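Local coordinates for protein transmembrane oligosaccharyl transferase (Archaeoglobus fulgidus, PDB 3WAJ) that belongs to the STT3/AglB family of multi-pass membrane oligosaccharyl transferases, of the GT-C clan, and carries a zinc ion at an acidic metal site, at residues A[45-53]-A[552-560]; A[222-233]-A[287-298]. All coordinates share one frame; numbering follows the deposited sequence.

Contact 1. Residues A[45-53]-A[552-560]; sequences GNDPWYYYR and DYGHWIEAV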
loop_
_atom_site.group_PDB
_atom_site.type_symbol
_atom_site.label_atom_id
_atom_site.label_comp_id
_atom_site.label_asym_id
_atom_site.label_seq_id
_atom_site.Cartn_x
_atom_site.Cartn_y
_atom_site.Cartn_z
ATOM N N GLY A 45 0.381 4.117 6.852
ATOM C CA GLY A 45 -0.109 3.346 5.717
ATOM C C GLY A 45 -0.703 1.979 6.022
ATOM O O GLY A 45 -1.437 1.812 7.003
ATOM N N ASN A 46 -0.402 1.001 5.169
ATOM C CA ASN A 46 -0.864 -0.356 5.392
ATOM C C ASN A 46 0.307 -1.305 5.645
ATOM O O ASN A 46 0.297 -2.081 6.597
ATOM C CB ASN A 46 -1.648 -0.861 4.182
ATOM C CG ASN A 46 -2.720 0.097 3.733
ATOM O OD1 ASN A 46 -3.495 0.613 4.545
ATOM N ND2 ASN A 46 -2.791 0.324 2.421
ATOM N N ASP A 47 1.302 -1.257 4.770
ATOM C CA ASP A 47 2.419 -2.199 4.847
ATOM C C ASP A 47 3.226 -2.219 6.164
ATOM O O ASP A 47 3.638 -3.297 6.604
ATOM C CB ASP A 47 3.334 -2.052 3.622
ATOM C CG ASP A 47 2.648 -2.485 2.337
ATOM O OD1 ASP A 47 1.676 -3.287 2.421
ATOM O OD2 ASP A 47 3.084 -2.028 1.249
ATOM N N PRO A 48 3.434 -1.049 6.804
ATOM C CA PRO A 48 4.082 -1.124 8.123
ATOM C C PRO A 48 3.285 -1.955 9.128
ATOM O O PRO A 48 3.888 -2.555 10.015
ATOM C CB PRO A 48 4.155 0.343 8.566
ATOM C CG PRO A 48 4.192 1.119 7.263
ATOM C CD PRO A 48 3.262 0.346 6.351
ATOM N N TRP A 49 1.963 -1.997 9.008
ATOM C CA TRP A 49 1.197 -2.867 9.897
ATOM C C TRP A 49 1.494 -4.351 9.666
ATOM O O TRP A 49 1.428 -5.158 10.596
ATOM C CB TRP A 49 -0.299 -2.570 9.798
ATOM C CG TRP A 49 -0.586 -1.188 10.315
ATOM C CD1 TRP A 49 -0.483 -0.017 9.617
ATOM C CD2 TRP A 49 -0.963 -0.824 11.661
ATOM N NE1 TRP A 49 -0.790 1.049 10.438
ATOM C CE2 TRP A 49 -1.085 0.582 11.696
ATOM C CE3 TRP A 49 -1.199 -1.547 12.829
ATOM C CZ2 TRP A 49 -1.454 1.282 12.858
ATOM C CZ3 TRP A 49 -1.573 -0.850 13.992
ATOM C CH2 TRP A 49 -1.696 0.550 13.992
ATOM N N TYR A 50 1.825 -4.711 8.431
ATOM C CA TYR A 50 2.121 -6.104 8.133
ATOM C C TYR A 50 3.533 -6.488 8.590
ATOM O O TYR A 50 3.741 -7.606 9.076
ATOM C CB TYR A 50 1.912 -6.424 6.642
ATOM C CG TYR A 50 1.866 -7.905 6.415
ATOM C CD1 TYR A 50 0.747 -8.643 6.803
ATOM C CD2 TYR A 50 2.946 -8.584 5.860
ATOM C CE1 TYR A 50 0.676 -10.021 6.620
ATOM C CE2 TYR A 50 2.891 -9.980 5.658
ATOM C CZ TYR A 50 1.749 -10.685 6.048
ATOM O OH TYR A 50 1.673 -12.046 5.880
ATOM N N TYR A 51 4.502 -5.579 8.437
ATOM C CA TYR A 51 5.805 -5.794 9.077
ATOM C C TYR A 51 5.616 -6.079 10.561
ATOM O O TYR A 51 6.153 -7.042 11.094
ATOM C CB TYR A 51 6.781 -4.631 8.847
ATOM C CG TYR A 51 7.595 -4.903 7.618
ATOM C CD1 TYR A 51 8.495 -5.962 7.588
ATOM C CD2 TYR A 51 7.412 -4.159 6.459
ATOM C CE1 TYR A 51 9.198 -6.265 6.437
ATOM C CE2 TYR A 51 8.124 -4.441 5.309
ATOM C CZ TYR A 51 9.002 -5.494 5.299
ATOM O OH TYR A 51 9.703 -5.761 4.153
ATOM N N TYR A 52 4.811 -5.241 11.195
ATOM C CA TYR A 52 4.467 -5.369 12.596
ATOM C C TYR A 52 3.947 -6.774 12.889
ATOM O O TYR A 52 4.414 -7.431 13.825
ATOM C CB TYR A 52 3.438 -4.287 12.920
ATOM C CG TYR A 52 2.729 -4.361 14.246
ATOM C CD1 TYR A 52 1.331 -4.316 14.297
ATOM C CD2 TYR A 52 3.430 -4.433 15.449
ATOM C CE1 TYR A 52 0.642 -4.345 15.493
ATOM C CE2 TYR A 52 2.735 -4.474 16.677
ATOM C CZ TYR A 52 1.342 -4.421 16.676
ATOM O OH TYR A 52 0.634 -4.452 17.851
ATOM N N ARG A 53 2.996 -7.233 12.076
ATOM C CA ARG A 53 2.437 -8.573 12.211
ATOM C C ARG A 53 3.559 -9.620 12.135
ATOM O O ARG A 53 3.613 -10.549 12.949
ATOM C CB ARG A 53 1.359 -8.812 11.132
ATOM C CG ARG A 53 0.730 -10.219 11.088
ATOM C CD ARG A 53 1.638 -11.288 10.389
ATOM N NE ARG A 53 0.949 -12.575 10.326
ATOM C CZ ARG A 53 0.772 -13.373 11.377
ATOM N NH1 ARG A 53 1.272 -13.034 12.556
ATOM N NH2 ARG A 53 0.112 -14.512 11.242
ATOM N N ASP A 552 -7.725 -2.718 0.605
ATOM C CA ASP A 552 -6.896 -1.716 1.297
ATOM C C ASP A 552 -6.688 -2.014 2.778
ATOM O O ASP A 552 -5.608 -1.771 3.319
ATOM C CB ASP A 552 -7.565 -0.330 1.213
ATOM C CG ASP A 552 -7.583 0.224 -0.171
ATOM O OD1 ASP A 552 -7.126 -0.458 -1.125
ATOM O OD2 ASP A 552 -8.065 1.355 -0.305
ATOM N N TYR A 553 -7.741 -2.541 3.406
ATOM C CA TYR A 553 -7.881 -2.606 4.859
ATOM C C TYR A 553 -7.356 -3.909 5.482
ATOM O O TYR A 553 -7.349 -4.049 6.710
ATOM C CB TYR A 553 -9.370 -2.343 5.231
ATOM C CG TYR A 553 -9.852 -1.043 4.618
ATOM C CD1 TYR A 553 -9.210 0.157 4.931
ATOM C CD2 TYR A 553 -10.912 -0.999 3.717
ATOM C CE1 TYR A 553 -9.614 1.372 4.380
ATOM C CE2 TYR A 553 -11.334 0.237 3.148
ATOM C CZ TYR A 553 -10.665 1.415 3.484
ATOM O OH TYR A 553 -11.029 2.653 2.936
ATOM N N GLY A 554 -6.904 -4.844 4.637
ATOM C CA GLY A 554 -6.511 -6.178 5.077
ATOM C C GLY A 554 -5.460 -6.214 6.176
ATOM O O GLY A 554 -5.589 -6.952 7.172
ATOM N N HIS A 555 -4.416 -5.409 6.010
ATOM C CA HIS A 555 -3.347 -5.361 7.003
ATOM C C HIS A 555 -3.822 -4.868 8.378
ATOM O O HIS A 555 -3.434 -5.442 9.411
ATOM C CB HIS A 555 -2.120 -4.599 6.470
ATOM C CG HIS A 555 -1.420 -5.312 5.350
ATOM N ND1 HIS A 555 -1.623 -6.647 5.075
ATOM C CD2 HIS A 555 -0.525 -4.869 4.434
ATOM C CE1 HIS A 555 -0.877 -7.002 4.035
ATOM N NE2 HIS A 555 -0.201 -5.939 3.636
ATOM N N TRP A 556 -4.668 -3.833 8.397
ATOM C CA TRP A 556 -5.249 -3.345 9.657
ATOM C C TRP A 556 -6.112 -4.402 10.343
ATOM O O TRP A 556 -6.027 -4.587 11.559
ATOM C CB TRP A 556 -6.098 -2.097 9.420
ATOM C CG TRP A 556 -5.348 -0.937 8.852
ATOM C CD1 TRP A 556 -3.986 -0.792 8.755
ATOM C CD2 TRP A 556 -5.919 0.260 8.307
ATOM N NE1 TRP A 556 -3.682 0.434 8.188
ATOM C CE2 TRP A 556 -4.851 1.091 7.900
ATOM C CE3 TRP A 556 -7.231 0.708 8.127
ATOM C CZ2 TRP A 556 -5.065 2.341 7.303
ATOM C CZ3 TRP A 556 -7.442 1.946 7.544
ATOM C CH2 TRP A 556 -6.366 2.743 7.123
ATOM N N ILE A 557 -6.950 -5.081 9.561
ATOM C CA ILE A 557 -7.860 -6.077 10.105
ATOM C C ILE A 557 -7.049 -7.162 10.784
ATOM O O ILE A 557 -7.332 -7.552 11.911
ATOM C CB ILE A 557 -8.770 -6.689 9.015
ATOM C CG1 ILE A 557 -9.806 -5.658 8.552
ATOM C CG2 ILE A 557 -9.499 -7.916 9.545
ATOM C CD1 ILE A 557 -10.714 -6.154 7.435
ATOM N N GLU A 558 -6.012 -7.631 10.103
ATOM C CA GLU A 558 -5.141 -8.651 10.668
ATOM C C GLU A 558 -4.311 -8.161 11.864
ATOM O O GLU A 558 -4.274 -8.814 12.896
ATOM C CB GLU A 558 -4.201 -9.175 9.592
ATOM C CG GLU A 558 -3.228 -10.217 10.106
ATOM C CD GLU A 558 -2.431 -10.853 8.961
ATOM O OE1 GLU A 558 -2.474 -10.306 7.831
ATOM O OE2 GLU A 558 -1.772 -11.890 9.191
ATOM N N ALA A 559 -3.633 -7.024 11.722
ATOM C CA ALA A 559 -2.750 -6.556 12.786
ATOM C C ALA A 559 -3.501 -5.981 13.996
ATOM O O ALA A 559 -3.005 -6.055 15.111
ATOM C CB ALA A 559 -1.724 -5.556 12.248
ATOM N N VAL A 560 -4.700 -5.440 13.786
ATOM C CA VAL A 560 -5.410 -4.779 14.878
ATOM C C VAL A 560 -6.568 -5.604 15.427
ATOM O O VAL A 560 -6.740 -5.721 16.635
ATOM C CB VAL A 560 -5.891 -3.349 14.499
ATOM C CG1 VAL A 560 -6.608 -2.701 15.680
ATOM C CG2 VAL A 560 -4.705 -2.477 14.071
#
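Tyr50 lies over one face of the His555 ring: its CB sits 3.6 Å from the centroid of that ring, almost on the normal, and the two rings form an offset stack with planes at 27°. With CG anti to the backbone N (chi1 -165°), the Tyr50 ring swings on toward Glu558, whose OE1 meets its edge at CE1. The carboxylate's other oxygen, OE2, makes a salt bridge to Arg53 NE at 3.0 Å; NE has a second acid in Asp69, while NH2 bonds to Tyr528. Packing is close here and along Trp49, where Val560 CG2 touches CZ3 at 3.5 Å and the edge of Trp556 points at the indole face, planes 74° apart. Trp556 NE1 also gives Gly45 O a hydrogen bond in the plane of its own ring, 2.9 Å long. Beyond it the contact is looser and partly exposed: Asn46 OD1 approaches Asp552 O at 3.4 Å, both acceptors and no bond, and Asp552 OD2 makes a salt bridge with Lys618. On the metal side, Asp47 OD1 lies 3.4 Å from His555 CD2. Asp47 binds zinc with Asp161 and His163, so the metal site borders the helix that starts at the glycine of the family's WWDYG signature.

Contact 2. Residues A[222-233]-A[287-298]; sequences APIILAFMFFAF and SAVIAAAFYQIE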
loop_
_atom_site.group_PDB
_atom_site.type_symbol
_atom_site.label_atom_id
_atom_site.label_comp_id
_atom_site.label_asym_id
_atom_site.label_seq_id
_atom_site.Cartn_x
_atom_site.Cartn_y
_atom_site.Cartn_z
ATOM N N ALA A 222 22.425 -6.737 -9.614
ATOM C CA ALA A 222 23.448 -7.576 -10.253
ATOM C C ALA A 222 23.676 -7.263 -11.752
ATOM O O ALA A 222 24.821 -7.047 -12.156
ATOM C CB ALA A 222 23.204 -9.078 -10.000
ATOM N N PRO A 223 22.600 -7.245 -12.576
ATOM C CA PRO A 223 22.754 -6.808 -13.972
ATOM C C PRO A 223 23.375 -5.418 -14.076
ATOM O O PRO A 223 24.182 -5.171 -14.974
ATOM C CB PRO A 223 21.315 -6.744 -14.484
ATOM C CG PRO A 223 20.552 -7.684 -13.625
ATOM C CD PRO A 223 21.225 -7.707 -12.290
ATOM N N ILE A 224 23.004 -4.521 -13.165
ATOM C CA ILE A 224 23.537 -3.155 -13.171
ATOM C C ILE A 224 25.063 -3.131 -13.067
ATOM O O ILE A 224 25.738 -2.559 -13.915
ATOM C CB ILE A 224 22.898 -2.290 -12.060
ATOM C CG1 ILE A 224 21.422 -2.013 -12.379
ATOM C CG2 ILE A 224 23.652 -0.979 -11.879
ATOM C CD1 ILE A 224 20.691 -1.267 -11.275
ATOM N N ILE A 225 25.599 -3.756 -12.024
ATOM C CA ILE A 225 27.043 -3.879 -11.853
ATOM C C ILE A 225 27.717 -4.596 -13.026
ATOM O O ILE A 225 28.826 -4.244 -13.421
ATOM C CB ILE A 225 27.385 -4.597 -10.534
ATOM C CG1 ILE A 225 26.832 -3.802 -9.357
ATOM C CG2 ILE A 225 28.899 -4.782 -10.388
ATOM C CD1 ILE A 225 27.076 -4.448 -8.008
ATOM N N LEU A 226 27.052 -5.603 -13.586
ATOM C CA LEU A 226 27.620 -6.317 -14.726
ATOM C C LEU A 226 27.709 -5.401 -15.937
ATOM O O LEU A 226 28.633 -5.520 -16.734
ATOM C CB LEU A 226 26.825 -7.575 -15.049
ATOM C CG LEU A 226 27.025 -8.730 -14.077
ATOM C CD1 LEU A 226 26.051 -9.846 -14.419
ATOM C CD2 LEU A 226 28.466 -9.238 -14.116
ATOM N N ALA A 227 26.764 -4.472 -16.066
ATOM C CA ALA A 227 26.865 -3.441 -17.102
ATOM C C ALA A 227 28.123 -2.577 -16.924
ATOM O O ALA A 227 28.716 -2.137 -17.915
ATOM C CB ALA A 227 25.603 -2.582 -17.156
ATOM N N PHE A 228 28.536 -2.348 -15.674
ATOM C CA PHE A 228 29.783 -1.618 -15.405
ATOM C C PHE A 228 30.942 -2.332 -16.067
ATOM O O PHE A 228 31.822 -1.697 -16.648
ATOM C CB PHE A 228 30.102 -1.507 -13.901
ATOM C CG PHE A 228 29.072 -0.757 -13.092
ATOM C CD1 PHE A 228 28.071 -0.010 -13.702
ATOM C CD2 PHE A 228 29.120 -0.799 -11.710
ATOM C CE1 PHE A 228 27.119 0.674 -12.940
ATOM C CE2 PHE A 228 28.177 -0.118 -10.942
ATOM C CZ PHE A 228 27.179 0.621 -11.558
ATOM N N MET A 229 30.954 -3.656 -15.957
ATOM C CA MET A 229 32.049 -4.438 -16.507
ATOM C C MET A 229 31.943 -4.500 -18.020
ATOM O O MET A 229 32.941 -4.332 -18.722
ATOM C CB MET A 229 32.095 -5.835 -15.888
ATOM C CG MET A 229 32.231 -5.796 -14.377
ATOM S SD MET A 229 32.135 -7.424 -13.626
ATOM C CE MET A 229 33.514 -8.227 -14.447
ATOM N N PHE A 230 30.732 -4.728 -18.513
ATOM C CA PHE A 230 30.494 -4.748 -19.950
ATOM C C PHE A 230 31.136 -3.519 -20.606
ATOM O O PHE A 230 32.010 -3.649 -21.460
ATOM C CB PHE A 230 28.997 -4.785 -20.242
ATOM C CG PHE A 230 28.666 -4.773 -21.706
ATOM C CD1 PHE A 230 28.690 -5.948 -22.444
ATOM C CD2 PHE A 230 28.335 -3.588 -22.350
ATOM C CE1 PHE A 230 28.382 -5.945 -23.809
ATOM C CE2 PHE A 230 28.030 -3.574 -23.717
ATOM C CZ PHE A 230 28.051 -4.752 -24.442
ATOM N N PHE A 231 30.739 -2.331 -20.157
ATOM C CA PHE A 231 31.220 -1.080 -20.745
ATOM C C PHE A 231 32.705 -0.783 -20.500
ATOM O O PHE A 231 33.374 -0.259 -21.385
ATOM C CB PHE A 231 30.314 0.102 -20.346
ATOM C CG PHE A 231 28.984 0.109 -21.067
ATOM C CD1 PHE A 231 28.928 0.258 -22.452
ATOM C CD2 PHE A 231 27.791 -0.050 -20.369
ATOM C CE1 PHE A 231 27.697 0.251 -23.122
ATOM C CE2 PHE A 231 26.561 -0.057 -21.037
ATOM C CZ PHE A 231 26.515 0.095 -22.407
ATOM N N ALA A 232 33.223 -1.125 -19.321
ATOM C CA ALA A 232 34.667 -1.011 -19.064
ATOM C C ALA A 232 35.493 -1.884 -20.020
ATOM O O ALA A 232 36.674 -1.624 -20.256
ATOM C CB ALA A 232 34.998 -1.343 -17.620
ATOM N N PHE A 233 34.864 -2.921 -20.557
ATOM C CA PHE A 233 35.528 -3.792 -21.513
ATOM C C PHE A 233 35.355 -3.299 -22.955
ATOM O O PHE A 233 36.352 -3.030 -23.624
ATOM C CB PHE A 233 35.091 -5.261 -21.330
ATOM C CG PHE A 233 35.818 -5.984 -20.205
ATOM C CD1 PHE A 233 36.685 -7.034 -20.480
ATOM C CD2 PHE A 233 35.638 -5.607 -18.874
ATOM C CE1 PHE A 233 37.363 -7.707 -19.451
ATOM C CE2 PHE A 233 36.316 -6.272 -17.829
ATOM C CZ PHE A 233 37.173 -7.319 -18.117
ATOM N N SER A 287 26.069 -14.331 -11.874
ATOM C CA SER A 287 26.827 -13.083 -11.962
ATOM C C SER A 287 28.283 -13.296 -11.566
ATOM O O SER A 287 29.187 -12.678 -12.125
ATOM C CB SER A 287 26.196 -12.003 -11.075
ATOM O OG SER A 287 24.963 -11.580 -11.615
ATOM N N ALA A 288 28.498 -14.186 -10.602
ATOM C CA ALA A 288 29.843 -14.477 -10.126
ATOM C C ALA A 288 30.617 -15.174 -11.237
ATOM O O ALA A 288 31.803 -14.927 -11.443
ATOM C CB ALA A 288 29.785 -15.340 -8.894
ATOM N N VAL A 289 29.920 -16.046 -11.951
ATOM C CA VAL A 289 30.500 -16.754 -13.072
ATOM C C VAL A 289 30.833 -15.808 -14.227
ATOM O O VAL A 289 31.943 -15.873 -14.760
ATOM C CB VAL A 289 29.579 -17.870 -13.528
ATOM C CG1 VAL A 289 30.151 -18.547 -14.765
ATOM C CG2 VAL A 289 29.396 -18.860 -12.397
ATOM N N ILE A 290 29.880 -14.946 -14.602
ATOM C CA ILE A 290 30.099 -13.918 -15.634
ATOM C C ILE A 290 31.361 -13.096 -15.342
ATOM O O ILE A 290 32.212 -12.886 -16.214
ATOM C CB ILE A 290 28.945 -12.894 -15.707
ATOM C CG1 ILE A 290 27.579 -13.570 -15.694
ATOM C CG2 ILE A 290 29.127 -11.975 -16.910
ATOM C CD1 ILE A 290 27.212 -14.211 -16.961
ATOM N N ALA A 291 31.453 -12.613 -14.110
ATOM C CA ALA A 291 32.608 -11.853 -13.672
ATOM C C ALA A 291 33.882 -12.658 -13.898
ATOM O O ALA A 291 34.899 -12.113 -14.313
ATOM C CB ALA A 291 32.471 -11.489 -12.219
ATOM N N ALA A 292 33.820 -13.959 -13.622
ATOM C CA ALA A 292 34.979 -14.832 -13.803
ATOM C C ALA A 292 35.311 -14.980 -15.280
ATOM O O ALA A 292 36.481 -15.108 -15.643
ATOM C CB ALA A 292 34.740 -16.188 -13.169
ATOM N N ALA A 293 34.287 -14.978 -16.131
ATOM C CA ALA A 293 34.521 -15.051 -17.571
ATOM C C ALA A 293 35.221 -13.780 -18.033
ATOM O O ALA A 293 36.142 -13.829 -18.858
ATOM C CB ALA A 293 33.233 -15.261 -18.320
ATOM N N PHE A 294 34.780 -12.646 -17.491
ATOM C CA PHE A 294 35.418 -11.365 -17.772
ATOM C C PHE A 294 36.878 -11.367 -17.370
ATOM O O PHE A 294 37.724 -10.877 -18.101
ATOM C CB PHE A 294 34.714 -10.256 -17.012
ATOM C CG PHE A 294 33.586 -9.636 -17.766
ATOM C CD1 PHE A 294 33.833 -8.699 -18.761
ATOM C CD2 PHE A 294 32.272 -9.974 -17.475
ATOM C CE1 PHE A 294 32.778 -8.113 -19.458
ATOM C CE2 PHE A 294 31.220 -9.390 -18.166
ATOM C CZ PHE A 294 31.470 -8.460 -19.158
ATOM N N TYR A 295 37.156 -11.894 -16.186
ATOM C CA TYR A 295 38.518 -12.007 -15.698
ATOM C C TYR A 295 39.372 -12.754 -16.711
ATOM O O TYR A 295 40.441 -12.277 -17.116
ATOM C CB TYR A 295 38.535 -12.765 -14.362
ATOM C CG TYR A 295 39.925 -13.006 -13.806
ATOM C CD1 TYR A 295 40.763 -11.941 -13.486
ATOM C CD2 TYR A 295 40.389 -14.295 -13.574
ATOM C CE1 TYR A 295 42.025 -12.156 -12.966
ATOM C CE2 TYR A 295 41.654 -14.519 -13.046
ATOM C CZ TYR A 295 42.464 -13.444 -12.751
ATOM O OH TYR A 295 43.723 -13.663 -12.236
ATOM N N GLN A 296 38.884 -13.926 -17.103
ATOM C CA GLN A 296 39.526 -14.743 -18.117
ATOM C C GLN A 296 39.676 -14.021 -19.470
ATOM O O GLN A 296 40.705 -14.148 -20.142
ATOM C CB GLN A 296 38.745 -16.044 -18.301
ATOM C CG GLN A 296 39.402 -16.991 -19.273
ATOM C CD GLN A 296 40.847 -17.294 -18.908
ATOM O OE1 GLN A 296 41.143 -17.757 -17.806
ATOM N NE2 GLN A 296 41.754 -17.026 -19.834
ATOM N N ILE A 297 38.660 -13.264 -19.870
ATOM C CA ILE A 297 38.750 -12.512 -21.113
ATOM C C ILE A 297 39.939 -11.549 -21.040
ATOM O O ILE A 297 40.763 -11.479 -21.979
ATOM C CB ILE A 297 37.425 -11.792 -21.457
ATOM C CG1 ILE A 297 36.384 -12.816 -21.915
ATOM C CG2 ILE A 297 37.636 -10.770 -22.543
ATOM C CD1 ILE A 297 34.985 -12.252 -22.083
ATOM N N GLU A 298 40.061 -10.847 -19.914
ATOM C CA GLU A 298 41.195 -9.944 -19.716
ATOM C C GLU A 298 42.553 -10.691 -19.760
ATOM O O GLU A 298 43.529 -10.199 -20.351
ATOM C CB GLU A 298 41.031 -9.125 -18.434
ATOM C CG GLU A 298 42.017 -7.947 -18.303
ATOM C CD GLU A 298 41.962 -6.953 -19.469
ATOM O OE1 GLU A 298 40.863 -6.736 -20.022
ATOM O OE2 GLU A 298 43.028 -6.374 -19.822
#
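Met229 lies over one face of Phe294, its CB 4.1 Å from the ring centroid and almost on the ring normal, a CH-pi contact. Its chain runs straight through chi2 and then bends at chi3 (59°), which carries the methyl CE to the root of the same aromatic side chain, 3.5 Å from Phe294 CB. SD stands obliquely to the ring, 5.1 Å from its centroid, in a Met-aromatic contact, and CE also rests near Ala291. Phe294 in turn presents its edge to Phe233. CD1 of Phe294 points at the middle of the Phe233 face and lies 3.6 Å from Phe233 CD2, with the planes 67° apart: a T-shaped pair. The far rim of Phe233 reaches the opposite backbone, CE1 lying 3.5 Å from Phe294 O and near Glu298 OE1. The charge of Glu298 is engaged elsewhere, its OE2 forming a salt bridge with Arg243.

One turn back from Met229 the packing is made by smaller groups. Leu226 divides its methyls, CD2 meeting Ile290 CG2 at 4.0 Å and CD1 resting near Ser287 OG. That hydroxyl also sits 3.5 Å from Ala222 CB but is hydrogen-bonded to Val283 O, within its own helix. No hydrogen bond links the two segments. They run parallel, at 4°, their axes come no closer than 10.8 Å, and the aromatic and methionine side chains bridge that distance. Around this membrane-helix pair, helix 315-332 packs on Phe230, Ile290 and Ile297, and helix 243-261 meets Met229, Phe233 and Tyr295. Helices 163-181 and 405-420 take Phe228, on the side of helix 221-234 turned from helix 278-303.

Overall arrangement
The two contacts do not touch: their centres are 41 Å apart and their nearest atoms about 19 Å. Contact 1 lies about 10 Å from the centre of the chain and joins the N-terminal STT3 region to the AglB core region across 498 intervening residues. Contact 2, about 36 Å from that centre, falls between those segments in sequence and pairs two helices within the STT3 region alone. Contact 1 supplies one of the three metal-site residues, Asp47, whose side chain is about 3 Å from zinc at the nearest atoms and about 5 Å from a sulfate ion, probably from the crystallisation liquor. One contact ties two regions beside the metal site; the other packs two helices far from contact 1.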